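Local atomic coordinates of thiamine-binding periplasmic protein (Escherichia coli, PDB entry 2QRY), a protein that binds thiamine, thiamine phosphate and thiamine diphosphate with high affinity in the periplasm, as the solute-binding component of the ThiBPQ ABC transporter for thiamine import. Residues V290-P293 and A294-K298; A273-N276 and A277-T280; K264-Q267 and F268-S271. All blocks are in the same frame, centred on the assembly; numbering follows the deposited sequence.

Interaction 1: V290-P293 and A294-K298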
loop_
_atom_site.group_PDB
_atom_site.type_symbol
_atom_site.label_atom_id
_atom_site.label_comp_id
_atom_site.label_asym_id
_atom_site.label_seq_id
_atom_site.Cartn_x
_atom_site.Cartn_y
_atom_site.Cartn_z
ATOM N N VAL A 290 -7.155 12.973 12.253
ATOM C CA VAL A 290 -7.556 12.234 13.445
ATOM C C VAL A 290 -6.332 12.184 14.360
ATOM O O VAL A 290 -5.243 12.599 13.962
ATOM C CB VAL A 290 -8.013 10.798 13.087
ATOM C CG1 VAL A 290 -6.937 10.093 12.299
ATOM C CG2 VAL A 290 -8.331 10.015 14.349
ATOM N N THR A 291 -6.498 11.690 15.581
ATOM C CA THR A 291 -5.374 11.632 16.505
ATOM C C THR A 291 -4.563 10.354 16.337
ATOM O O THR A 291 -5.102 9.249 16.413
ATOM C CB THR A 291 -5.848 11.738 17.973
ATOM O OG1 THR A 291 -6.606 10.572 18.324
ATOM C CG2 THR A 291 -6.717 12.980 18.160
ATOM N N LEU A 292 -3.265 10.511 16.097
ATOM C CA LEU A 292 -2.387 9.365 15.933
ATOM C C LEU A 292 -2.110 8.755 17.299
ATOM O O LEU A 292 -1.956 9.468 18.291
ATOM C CB LEU A 292 -1.069 9.783 15.280
ATOM C CG LEU A 292 -1.155 10.465 13.914
ATOM C CD1 LEU A 292 0.246 10.614 13.339
ATOM C CD2 LEU A 292 -2.020 9.649 12.984
ATOM N N PRO A 293 -2.053 7.420 17.370
ATOM C CA PRO A 293 -1.793 6.715 18.627
ATOM C C PRO A 293 -0.434 7.088 19.184
ATOM O O PRO A 293 0.509 7.326 18.426
ATOM C CB PRO A 293 -1.833 5.243 18.214
ATOM C CG PRO A 293 -2.734 5.239 17.018
ATOM C CD PRO A 293 -2.277 6.464 16.274
ATOM N N ALA A 294 -0.328 7.152 20.505
ATOM C CA ALA A 294 0.956 7.451 21.116
ATOM C C ALA A 294 1.817 6.295 20.628
ATOM O O ALA A 294 1.366 5.148 20.620
ATOM C CB ALA A 294 0.840 7.430 22.633
ATOM N N GLY A 295 3.039 6.586 20.202
ATOM C CA GLY A 295 3.903 5.533 19.703
ATOM C C GLY A 295 4.346 5.856 18.294
ATOM O O GLY A 295 5.471 5.549 17.900
ATOM N N PHE A 296 3.451 6.474 17.527
ATOM C CA PHE A 296 3.769 6.859 16.161
ATOM C C PHE A 296 4.887 7.899 16.157
ATOM O O PHE A 296 5.634 8.008 15.184
ATOM C CB PHE A 296 2.534 7.436 15.458
ATOM C CG PHE A 296 1.797 6.444 14.594
ATOM C CD1 PHE A 296 1.378 5.217 15.107
ATOM C CD2 PHE A 296 1.501 6.747 13.268
ATOM C CE1 PHE A 296 0.671 4.309 14.309
ATOM C CE2 PHE A 296 0.797 5.849 12.468
ATOM C CZ PHE A 296 0.383 4.628 12.993
ATOM N N GLU A 297 5.010 8.654 17.247
ATOM C CA GLU A 297 6.040 9.688 17.324
ATOM C C GLU A 297 7.447 9.093 17.377
ATOM O O GLU A 297 8.437 9.807 17.220
ATOM C CB GLU A 297 5.802 10.605 18.536
ATOM C CG GLU A 297 6.260 10.030 19.862
ATOM C CD GLU A 297 5.523 8.762 20.240
ATOM O OE1 GLU A 297 6.062 7.994 21.068
ATOM O OE2 GLU A 297 4.406 8.538 19.720
ATOM N N LYS A 298 7.537 7.783 17.592
ATOM C CA LYS A 298 8.835 7.114 17.638
ATOM C C LYS A 298 9.293 6.825 16.213
ATOM O O LYS A 298 10.448 6.466 15.976
ATOM C CB LYS A 298 8.742 5.785 18.401
ATOM C CG LYS A 298 8.368 5.887 19.874
ATOM C CD LYS A 298 8.237 4.492 20.487
ATOM C CE LYS A 298 9.378 4.157 21.437
ATOM N NZ LYS A 298 10.730 4.251 20.834
#
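P293 and F296 meet twice, once through the backbone and once through their side chains. The amide N of F296 donates to O of P293 over 3.2 Å; the bond is nearly straight, 171° at the hydrogen. Beside it the two side chains run in the same direction, and CD of P293 sits over one face of the phenyl ring, displaced toward the rim, 4.3 Å from the centroid of F296: a CH-pi contact. L292, its CG anti to the carbonyl carbon (chi1 -58°), turns CD1 obliquely toward the ring, 4.1 Å from CD2 of F296, with the two side chains nearly at right angles. The bond between residues i and i+3 makes P293-F296 a beta turn resembling type II, with G295 third at phi 123°, where a side-chain carbon would collide with the carbonyl oxygen of A294, which favours glycine. The chain then enters a short 3-10 segment, in which N of K298 donates to O of G295 over 3.1 Å. Replacing F296 by an alanine would probably leave CD of P293 without its aromatic partner and open a gap beside T220. That threonine belongs to the thiamine-binding site; the phenyl group also packs on W283 and A223, and the side chain of F296 lies about 9 Å from the bound thiamin phosphate. P293 in turn rests on L227 of helix 221-229 and on P279 and T280.

Interaction 2: A273-N276 and A277-T280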
loop_
_atom_site.group_PDB
_atom_site.type_symbol
_atom_site.label_atom_id
_atom_site.label_comp_id
_atom_site.label_asym_id
_atom_site.label_seq_id
_atom_site.Cartn_x
_atom_site.Cartn_y
_atom_site.Cartn_z
ATOM N N ALA A 273 -15.120 8.153 11.794
ATOM C CA ALA A 273 -15.515 6.789 12.147
ATOM C C ALA A 273 -14.639 5.765 11.423
ATOM O O ALA A 273 -14.374 4.675 11.937
ATOM C CB ALA A 273 -16.981 6.565 11.801
ATOM N N PHE A 274 -14.187 6.135 10.229
ATOM C CA PHE A 274 -13.338 5.274 9.409
ATOM C C PHE A 274 -11.882 5.507 9.794
ATOM O O PHE A 274 -11.216 4.629 10.345
ATOM C CB PHE A 274 -13.534 5.623 7.925
ATOM C CG PHE A 274 -12.891 4.652 6.974
ATOM C CD1 PHE A 274 -13.592 3.541 6.513
ATOM C CD2 PHE A 274 -11.582 4.846 6.539
ATOM C CE1 PHE A 274 -12.999 2.635 5.626
ATOM C CE2 PHE A 274 -10.982 3.951 5.656
ATOM C CZ PHE A 274 -11.695 2.839 5.197
ATOM N N GLN A 275 -11.414 6.715 9.495
ATOM C CA GLN A 275 -10.050 7.151 9.764
ATOM C C GLN A 275 -9.508 6.770 11.135
ATOM O O GLN A 275 -8.336 6.438 11.270
ATOM C CB GLN A 275 -9.975 8.663 9.586
ATOM C CG GLN A 275 -10.251 9.111 8.163
ATOM C CD GLN A 275 -9.203 8.601 7.192
ATOM O OE1 GLN A 275 -9.480 7.755 6.338
ATOM N NE2 GLN A 275 -7.987 9.110 7.327
ATOM N N ASN A 276 -10.365 6.825 12.147
ATOM C CA ASN A 276 -9.976 6.488 13.508
ATOM C C ASN A 276 -9.498 5.049 13.645
ATOM O O ASN A 276 -8.843 4.702 14.632
ATOM C CB ASN A 276 -11.152 6.723 14.467
ATOM C CG ASN A 276 -11.136 8.104 15.086
ATOM O OD1 ASN A 276 -10.193 8.467 15.784
ATOM N ND2 ASN A 276 -12.184 8.882 14.838
ATOM N N ALA A 277 -9.827 4.205 12.671
ATOM C CA ALA A 277 -9.410 2.805 12.736
ATOM C C ALA A 277 -8.188 2.523 11.871
ATOM O O ALA A 277 -7.621 1.432 11.927
ATOM C CB ALA A 277 -10.564 1.893 12.333
ATOM N N ILE A 278 -7.776 3.511 11.079
ATOM C CA ILE A 278 -6.619 3.346 10.210
ATOM C C ILE A 278 -5.289 3.245 10.956
ATOM O O ILE A 278 -4.510 2.323 10.713
ATOM C CB ILE A 278 -6.518 4.494 9.173
ATOM C CG1 ILE A 278 -7.512 4.256 8.029
ATOM C CG2 ILE A 278 -5.098 4.575 8.610
ATOM C CD1 ILE A 278 -7.250 2.975 7.242
ATOM N N PRO A 279 -5.011 4.188 11.877
ATOM C CA PRO A 279 -3.747 4.139 12.612
ATOM C C PRO A 279 -3.382 2.772 13.180
ATOM O O PRO A 279 -2.313 2.249 12.884
ATOM C CB PRO A 279 -3.946 5.189 13.701
ATOM C CG PRO A 279 -4.788 6.206 13.018
ATOM C CD PRO A 279 -5.820 5.334 12.329
ATOM N N THR A 280 -4.265 2.189 13.986
ATOM C CA THR A 280 -3.975 0.895 14.597
ATOM C C THR A 280 -4.528 -0.299 13.825
ATOM O O THR A 280 -4.326 -1.444 14.220
ATOM C CB THR A 280 -4.494 0.839 16.051
ATOM O OG1 THR A 280 -5.923 0.935 16.060
ATOM C CG2 THR A 280 -3.906 1.997 16.869
HETATM O O HOH W 1 -6.569 3.183 15.256
#
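F274 and A277 share the tighter of two backbone hydrogen bonds that turn the chain between helix 272-275 and the weakly bonded helix 278-281. N of A277 donates to O of F274 over 2.7 Å with an angle of 163° at the hydrogen. One residue on, N of I278 donates to O of Q275 over 3.0 Å, and this second bond closes a type I beta turn from Q275 to I278. The same O of Q275 has CD of P279 in tight contact, 2.9 Å away. A proline has no N-H to offer, and its CD occupies the place of the amide hydrogen that could have faced this oxygen.

A water carries the polar contact further. It donates to O of N276 over 2.8 Å and accepts from N of T280, also at 2.8 Å, while the hydroxyl OG1 of T280 lies 2.5 Å from it, a doubtfully short distance. The water thus bridges the i to i+4 pair that a direct helical bond would link. The N276 side chain looks elsewhere: ND2 is hydrogen-bonded to O of P272.

The apolar contact lies on the buried side. With CG1 of I278 anti to its own carbonyl carbon (chi1 -78°), the branch ending in CD1 reaches back toward F274 and comes within 4.2 Å of CE2, obliquely to the ring. F123 of strand 121-133 lies against both side chains, and V42 and V43 of helix 40-48 meet A277 and F274.

The chemistry is consistent with a break between the two helices in which two amides close the turn, a proline offers no donor, and a water links O of N276 to T280.

Interaction 3: K264-Q267 and F268-S271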
loop_
_atom_site.group_PDB
_atom_site.type_symbol
_atom_site.label_atom_id
_atom_site.label_comp_id
_atom_site.label_asym_id
_atom_site.label_seq_id
_atom_site.Cartn_x
_atom_site.Cartn_y
_atom_site.Cartn_z
ATOM N N LYS A 264 -21.988 6.498 -0.265
ATOM C CA LYS A 264 -22.101 6.822 1.146
ATOM C C LYS A 264 -20.928 6.160 1.858
ATOM O O LYS A 264 -20.467 6.630 2.897
ATOM C CB LYS A 264 -23.435 6.331 1.724
ATOM C CG LYS A 264 -24.647 7.030 1.123
ATOM C CD LYS A 264 -25.788 7.175 2.116
ATOM C CE LYS A 264 -26.412 5.841 2.490
ATOM N NZ LYS A 264 -27.567 6.035 3.425
ATOM N N PHE A 265 -20.439 5.066 1.283
ATOM C CA PHE A 265 -19.303 4.370 1.869
ATOM C C PHE A 265 -18.021 5.150 1.611
ATOM O O PHE A 265 -17.148 5.219 2.473
ATOM C CB PHE A 265 -19.174 2.959 1.298
ATOM C CG PHE A 265 -17.958 2.230 1.787
ATOM C CD1 PHE A 265 -16.763 2.291 1.078
ATOM C CD2 PHE A 265 -17.992 1.532 2.987
ATOM C CE1 PHE A 265 -15.623 1.670 1.561
ATOM C CE2 PHE A 265 -16.858 0.908 3.481
ATOM C CZ PHE A 265 -15.670 0.977 2.766
ATOM N N LEU A 266 -17.914 5.740 0.426
ATOM C CA LEU A 266 -16.734 6.518 0.068
ATOM C C LEU A 266 -16.626 7.803 0.894
ATOM O O LEU A 266 -15.529 8.207 1.277
ATOM C CB LEU A 266 -16.751 6.850 -1.429
ATOM C CG LEU A 266 -16.587 5.645 -2.371
ATOM C CD1 LEU A 266 -16.711 6.091 -3.821
ATOM C CD2 LEU A 266 -15.234 4.977 -2.132
ATOM N N GLN A 267 -17.762 8.439 1.171
ATOM C CA GLN A 267 -17.766 9.670 1.959
ATOM C C GLN A 267 -17.442 9.333 3.406
ATOM O O GLN A 267 -16.649 10.011 4.054
ATOM C CB GLN A 267 -19.138 10.349 1.890
ATOM C CG GLN A 267 -19.221 11.698 2.608
ATOM C CD GLN A 267 -18.408 12.788 1.923
ATOM O OE1 GLN A 267 -18.617 13.092 0.745
ATOM N NE2 GLN A 267 -17.478 13.386 2.664
ATOM N N PHE A 268 -18.070 8.274 3.900
ATOM C CA PHE A 268 -17.875 7.812 5.266
ATOM C C PHE A 268 -16.436 7.358 5.484
ATOM O O PHE A 268 -15.931 7.340 6.608
ATOM C CB PHE A 268 -18.856 6.668 5.547
ATOM C CG PHE A 268 -18.436 5.759 6.659
ATOM C CD1 PHE A 268 -17.676 4.622 6.393
ATOM C CD2 PHE A 268 -18.787 6.038 7.974
ATOM C CE1 PHE A 268 -17.274 3.775 7.424
ATOM C CE2 PHE A 268 -18.389 5.199 9.015
ATOM C CZ PHE A 268 -17.632 4.066 8.739
HETATM N N MSE A 269 -15.777 7.004 4.392
HETATM C CA MSE A 269 -14.404 6.539 4.444
HETATM C C MSE A 269 -13.448 7.649 4.879
HETATM O O MSE A 269 -12.573 7.427 5.715
HETATM C CB MSE A 269 -14.010 5.993 3.075
HETATM C CG MSE A 269 -12.695 5.260 3.047
HETATM SE SE MSE A 269 -12.468 4.387 1.346
HETATM C CE MSE A 269 -12.092 5.939 0.251
ATOM N N VAL A 270 -13.615 8.842 4.318
ATOM C CA VAL A 270 -12.758 9.964 4.671
ATOM C C VAL A 270 -13.219 10.651 5.956
ATOM O O VAL A 270 -12.760 11.751 6.278
ATOM C CB VAL A 270 -12.721 11.012 3.549
ATOM C CG1 VAL A 270 -12.191 10.387 2.283
ATOM C CG2 VAL A 270 -14.112 11.581 3.325
ATOM N N SER A 271 -14.119 10.003 6.691
ATOM C CA SER A 271 -14.626 10.574 7.931
ATOM C C SER A 271 -13.937 9.926 9.125
ATOM O O SER A 271 -13.244 8.923 8.978
ATOM C CB SER A 271 -16.135 10.360 8.039
ATOM O OG SER A 271 -16.431 9.053 8.487
#
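Four residues apart on the helix, F265 and M269 share a flank; with CG anti to the backbone N in both (chi1 176° and -170°), the ring of F265 and the selenium end of M269 come close together. M269, present as selenomethionine, runs on extended to SE and then bends at chi3, 73°. The selenium lies 4.2 Å from CE1 of F265, approaching the ring obliquely, in a Met-aromatic contact with selenium in the place of sulfur. The bend turns the methyl the other way, to L266, whose CD2 is 4.1 Å from CE of M269; these two side chains lie alongside each other and point in the same direction.

Along the backbone the helical bonding weakens toward the end. N of F268 still makes a regular bond to O of K264 over 3.1 Å. N of M269 is shared between O of F265 and O of L266, both bonds weak, and N of V270 reaches O of Q267 only weakly at 3.3 Å. V270 is where helical backbone angles are lost. The end is marked by a serine: OG of S271 donates to O of F268 over 2.6 Å, reinforced by a weak bond from N of S271 to the same oxygen. S271 is also the N-cap residue of helix 272-275, so its hydroxyl ties the last turn of one helix to the start of the next.

Outward, the phenyl of F265 meets F47 of helix 40-48 edge-to-face, and F268 packs against that same ring as well as A273 of helix 272-275. M269 and L266 lie on A250 of strand 243-252, while M269 and V270 reach V121 of strand 121-133, so the end of helix 259-269 packs on two strands of the mixed sheet.

From the N-terminal side the three contacts come in series: interaction 3 at the end of helix 259-269, interaction 2 where helix 272-275 gives way to helix 278-281, and interaction 1 in the loop between strands 285-286 and 305-306. Each closes only a local turn, and none nests within or crosses another. Neighbours do touch. CB of F274 lies 3.2 Å from O of F268, joining interactions 3 and 2, and CZ of F296 lies 3.6 Å from O of P279, joining 2 and 1. Interactions 1 and 3 stay about 7 Å apart at their nearest atoms, so interaction 2 bridges the sheet-packed helix and the loop beside the thiamine site.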